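Local coordinates for protein carbohydrate oxidase (Microdochium nivale, PDB 3RJA) that oxidises the C1 hydroxyl of mono-, oligo- and polysaccharides to lactones with its FAD cofactor, reducing molecular oxygen to hydrogen peroxide, at residues P28-I31 against R32-Y35. Numbering follows the deposited sequence.
Sequences PFNI and RLPY. With FAD (flavin-adenine dinucleotide), chain B; SO4 (sulfate ion), chain J.
CG lies anti to the backbone N in both N30 (chi1 -164°) and R32 (chi1 -170°), and the two side chains leave the backbone alongside each other and point the same way. With chi2 near zero (-11°), N30 turns its amide oxygen back on the chain two residues on: OD1 accepts the backbone N-H of R32 (N to OD1 3.2 Å), the donor lying above the amide plane, and also touches R32 CB. The main chain closes the same bend, L33 N donating to N30 O at 2.8 Å. The arginine chain bends at chi3, which lays its guanidinium over L33 CG, 3.9 Å from the plane, and leaves NH2 with a weak bond to O1 of a sulfate ion, probably from the crystallisation liquor. N30 ND2 and R32 NE both donate to the carbonyl oxygen of F319, so one acceptor ties the neighbouring side chains to strand 318-326; ND2 also reaches Y72 O. P34 CD rests 3.4 Å from I31 O. F29, just before the turn, reaches the flavin, whose methyl C8M lies over one ring face, toward its rim, 3.4 Å from CE2. The arrangement is a type I beta turn, N30 to L33, whose first residue also forms an Asx turn, set beside the flavin and sugar pocket of an FAD-linked oxidase.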
loop_
_atom_site.group_PDB
_atom_site.type_symbol
_atom_site.label_atom_id
_atom_site.label_comp_id
_atom_site.label_asym_id
_atom_site.label_seq_id
_atom_site.Cartn_x
_atom_site.Cartn_y
_atom_site.Cartn_z
ATOM N N PRO A 28 -9.148 14.929 -0.880
ATOM C CA PRO A 28 -8.038 13.928 -0.727
ATOM C C PRO A 28 -8.107 13.246 0.623
ATOM O O PRO A 28 -8.633 13.853 1.582
ATOM C CB PRO A 28 -6.788 14.793 -0.724
ATOM C CG PRO A 28 -7.279 16.174 -0.130
ATOM C CD PRO A 28 -8.695 16.322 -0.654
ATOM N N PHE A 29 -7.540 12.040 0.744
ATOM C CA PHE A 29 -7.354 11.457 2.074
ATOM C C PHE A 29 -6.378 12.335 2.900
ATOM O O PHE A 29 -6.588 12.558 4.094
ATOM C CB PHE A 29 -6.854 9.988 1.999
ATOM C CG PHE A 29 -6.388 9.434 3.336
ATOM C CD1 PHE A 29 -7.318 9.145 4.360
ATOM C CD2 PHE A 29 -5.036 9.217 3.582
ATOM C CE1 PHE A 29 -6.881 8.645 5.600
ATOM C CE2 PHE A 29 -4.576 8.717 4.846
ATOM C CZ PHE A 29 -5.480 8.427 5.833
ATOM N N ASN A 30 -5.292 12.773 2.259
ATOM C CA ASN A 30 -4.296 13.663 2.858
ATOM C C ASN A 30 -4.651 15.116 2.516
ATOM O O ASN A 30 -4.334 15.617 1.408
ATOM C CB ASN A 30 -2.867 13.342 2.369
ATOM C CG ASN A 30 -1.804 13.989 3.253
ATOM O OD1 ASN A 30 -2.142 14.820 4.095
ATOM N ND2 ASN A 30 -0.540 13.602 3.091
ATOM N N ILE A 31 -5.322 15.788 3.450
ATOM C CA ILE A 31 -5.781 17.163 3.202
ATOM C C ILE A 31 -4.649 18.186 3.195
ATOM O O ILE A 31 -4.860 19.348 2.842
ATOM C CB ILE A 31 -6.882 17.594 4.167
ATOM C CG1 ILE A 31 -6.362 17.574 5.622
ATOM C CG2 ILE A 31 -8.134 16.763 3.905
ATOM C CD1 ILE A 31 -7.208 18.392 6.583
ATOM N N ARG A 32 -3.442 17.744 3.558
ATOM C CA ARG A 32 -2.267 18.546 3.336
ATOM C C ARG A 32 -2.092 18.784 1.844
ATOM O O ARG A 32 -1.391 19.718 1.433
ATOM C CB ARG A 32 -1.020 17.815 3.860
ATOM C CG ARG A 32 0.242 18.681 3.890
ATOM C CD ARG A 32 1.422 17.964 4.524
ATOM N NE ARG A 32 1.980 16.878 3.711
ATOM C CZ ARG A 32 2.770 17.045 2.650
ATOM N NH1 ARG A 32 3.251 15.987 2.000
ATOM N NH2 ARG A 32 3.074 18.261 2.222
ATOM N N LEU A 33 -2.669 17.897 1.029
ATOM C CA LEU A 33 -2.347 17.881 -0.395
ATOM C C LEU A 33 -3.584 17.882 -1.323
ATOM O O LEU A 33 -3.792 16.900 -2.049
ATOM C CB LEU A 33 -1.399 16.697 -0.701
ATOM C CG LEU A 33 0.056 16.813 -0.214
ATOM C CD1 LEU A 33 0.867 15.527 -0.465
ATOM C CD2 LEU A 33 0.792 17.994 -0.849
ATOM N N PRO A 34 -4.404 18.968 -1.304
ATOM C CA PRO A 34 -5.511 19.019 -2.253
ATOM C C PRO A 34 -5.062 19.413 -3.650
ATOM O O PRO A 34 -4.137 20.228 -3.809
ATOM C CB PRO A 34 -6.454 20.091 -1.667
ATOM C CG PRO A 34 -5.540 21.048 -0.930
ATOM C CD PRO A 34 -4.406 20.143 -0.399
ATOM N N TYR A 35 -5.679 18.804 -4.655
ATOM C CA TYR A 35 -5.484 19.245 -6.048
ATOM C C TYR A 35 -6.835 19.465 -6.703
ATOM O O TYR A 35 -7.850 18.933 -6.221
ATOM C CB TYR A 35 -4.614 18.275 -6.857
ATOM C CG TYR A 35 -3.212 18.197 -6.328
ATOM C CD1 TYR A 35 -2.337 19.281 -6.451
ATOM C CD2 TYR A 35 -2.756 17.046 -5.670
ATOM C CE1 TYR A 35 -1.034 19.226 -5.930
ATOM C CE2 TYR A 35 -1.447 16.964 -5.164
ATOM C CZ TYR A 35 -0.588 18.059 -5.301
ATOM O OH TYR A 35 0.697 17.992 -4.781
HETATM P PA FAD B . -5.438 6.137 -4.987
HETATM O O1A FAD B . -6.839 6.169 -5.535
HETATM O O2A FAD B . -4.968 7.428 -4.367
HETATM O O5B FAD B . -4.429 5.733 -6.167
HETATM C C5B FAD B . -3.086 5.379 -5.856
HETATM C C4B FAD B . -2.285 5.291 -7.166
HETATM O O4B FAD B . -2.802 4.231 -7.973
HETATM C C3B FAD B . -2.379 6.561 -8.010
HETATM O O3B FAD B . -1.192 6.675 -8.799
HETATM C C2B FAD B . -3.543 6.224 -8.936
HETATM O O2B FAD B . -3.620 6.957 -10.136
HETATM C C1B FAD B . -3.278 4.747 -9.187
HETATM N N9A FAD B . -4.518 4.063 -9.539
HETATM C C8A FAD B . -5.748 4.125 -8.890
HETATM N N7A FAD B . -6.604 3.323 -9.579
HETATM C C5A FAD B . -5.947 2.756 -10.603
HETATM C C6A FAD B . -6.360 1.869 -11.602
HETATM N N6A FAD B . -7.630 1.407 -11.639
HETATM N N1A FAD B . -5.418 1.452 -12.527
HETATM C C2A FAD B . -4.115 1.938 -12.489
HETATM N N3A FAD B . -3.714 2.845 -11.528
HETATM C C4A FAD B . -4.631 3.228 -10.595
HETATM N N1 FAD B . -0.481 -0.086 2.411
HETATM C C2 FAD B . -0.090 -1.412 2.630
HETATM O O2 FAD B . 0.648 -2.011 1.839
HETATM N N3 FAD B . -0.620 -2.053 3.747
HETATM C C4 FAD B . -1.581 -1.528 4.589
HETATM O O4 FAD B . -2.090 -2.216 5.502
HETATM C C4X FAD B . -1.925 -0.092 4.348
HETATM N N5 FAD B . -2.820 0.512 5.111
HETATM C C5X FAD B . -3.239 1.796 4.853
HETATM C C6 FAD B . -4.267 2.395 5.626
HETATM C C7 FAD B . -4.788 3.630 5.289
HETATM C C7M FAD B . -5.895 4.279 6.146
HETATM C C8 FAD B . -4.371 4.242 4.083
HETATM C C8M FAD B . -4.930 5.585 3.657
HETATM C C9 FAD B . -3.321 3.705 3.354
HETATM C C9A FAD B . -2.752 2.464 3.705
HETATM N N10 FAD B . -1.780 1.822 2.901
HETATM C C10 FAD B . -1.281 0.576 3.249
HETATM C "C1'" FAD B . -1.246 2.531 1.693
HETATM C "C2'" FAD B . -1.987 2.085 0.440
HETATM O "O2'" FAD B . -1.556 0.779 0.080
HETATM C "C3'" FAD B . -1.669 3.017 -0.707
HETATM O "O3'" FAD B . -1.924 4.354 -0.332
HETATM C "C4'" FAD B . -2.495 2.619 -1.941
HETATM O "O4'" FAD B . -1.823 3.031 -3.092
HETATM C "C5'" FAD B . -3.911 3.198 -1.888
HETATM O "O5'" FAD B . -4.630 2.785 -3.017
HETATM P P FAD B . -5.922 3.656 -3.478
HETATM O O1P FAD B . -6.608 2.997 -4.636
HETATM O O2P FAD B . -6.841 3.877 -2.275
HETATM O O3P FAD B . -5.192 5.032 -3.842
HETATM S S SO4 J . 2.896 21.694 0.683
HETATM O O1 SO4 J . 2.038 21.286 1.796
HETATM O O2 SO4 J . 2.157 21.513 -0.577
HETATM O O3 SO4 J . 3.256 23.111 0.870
HETATM O O4 SO4 J . 4.113 20.874 0.632
#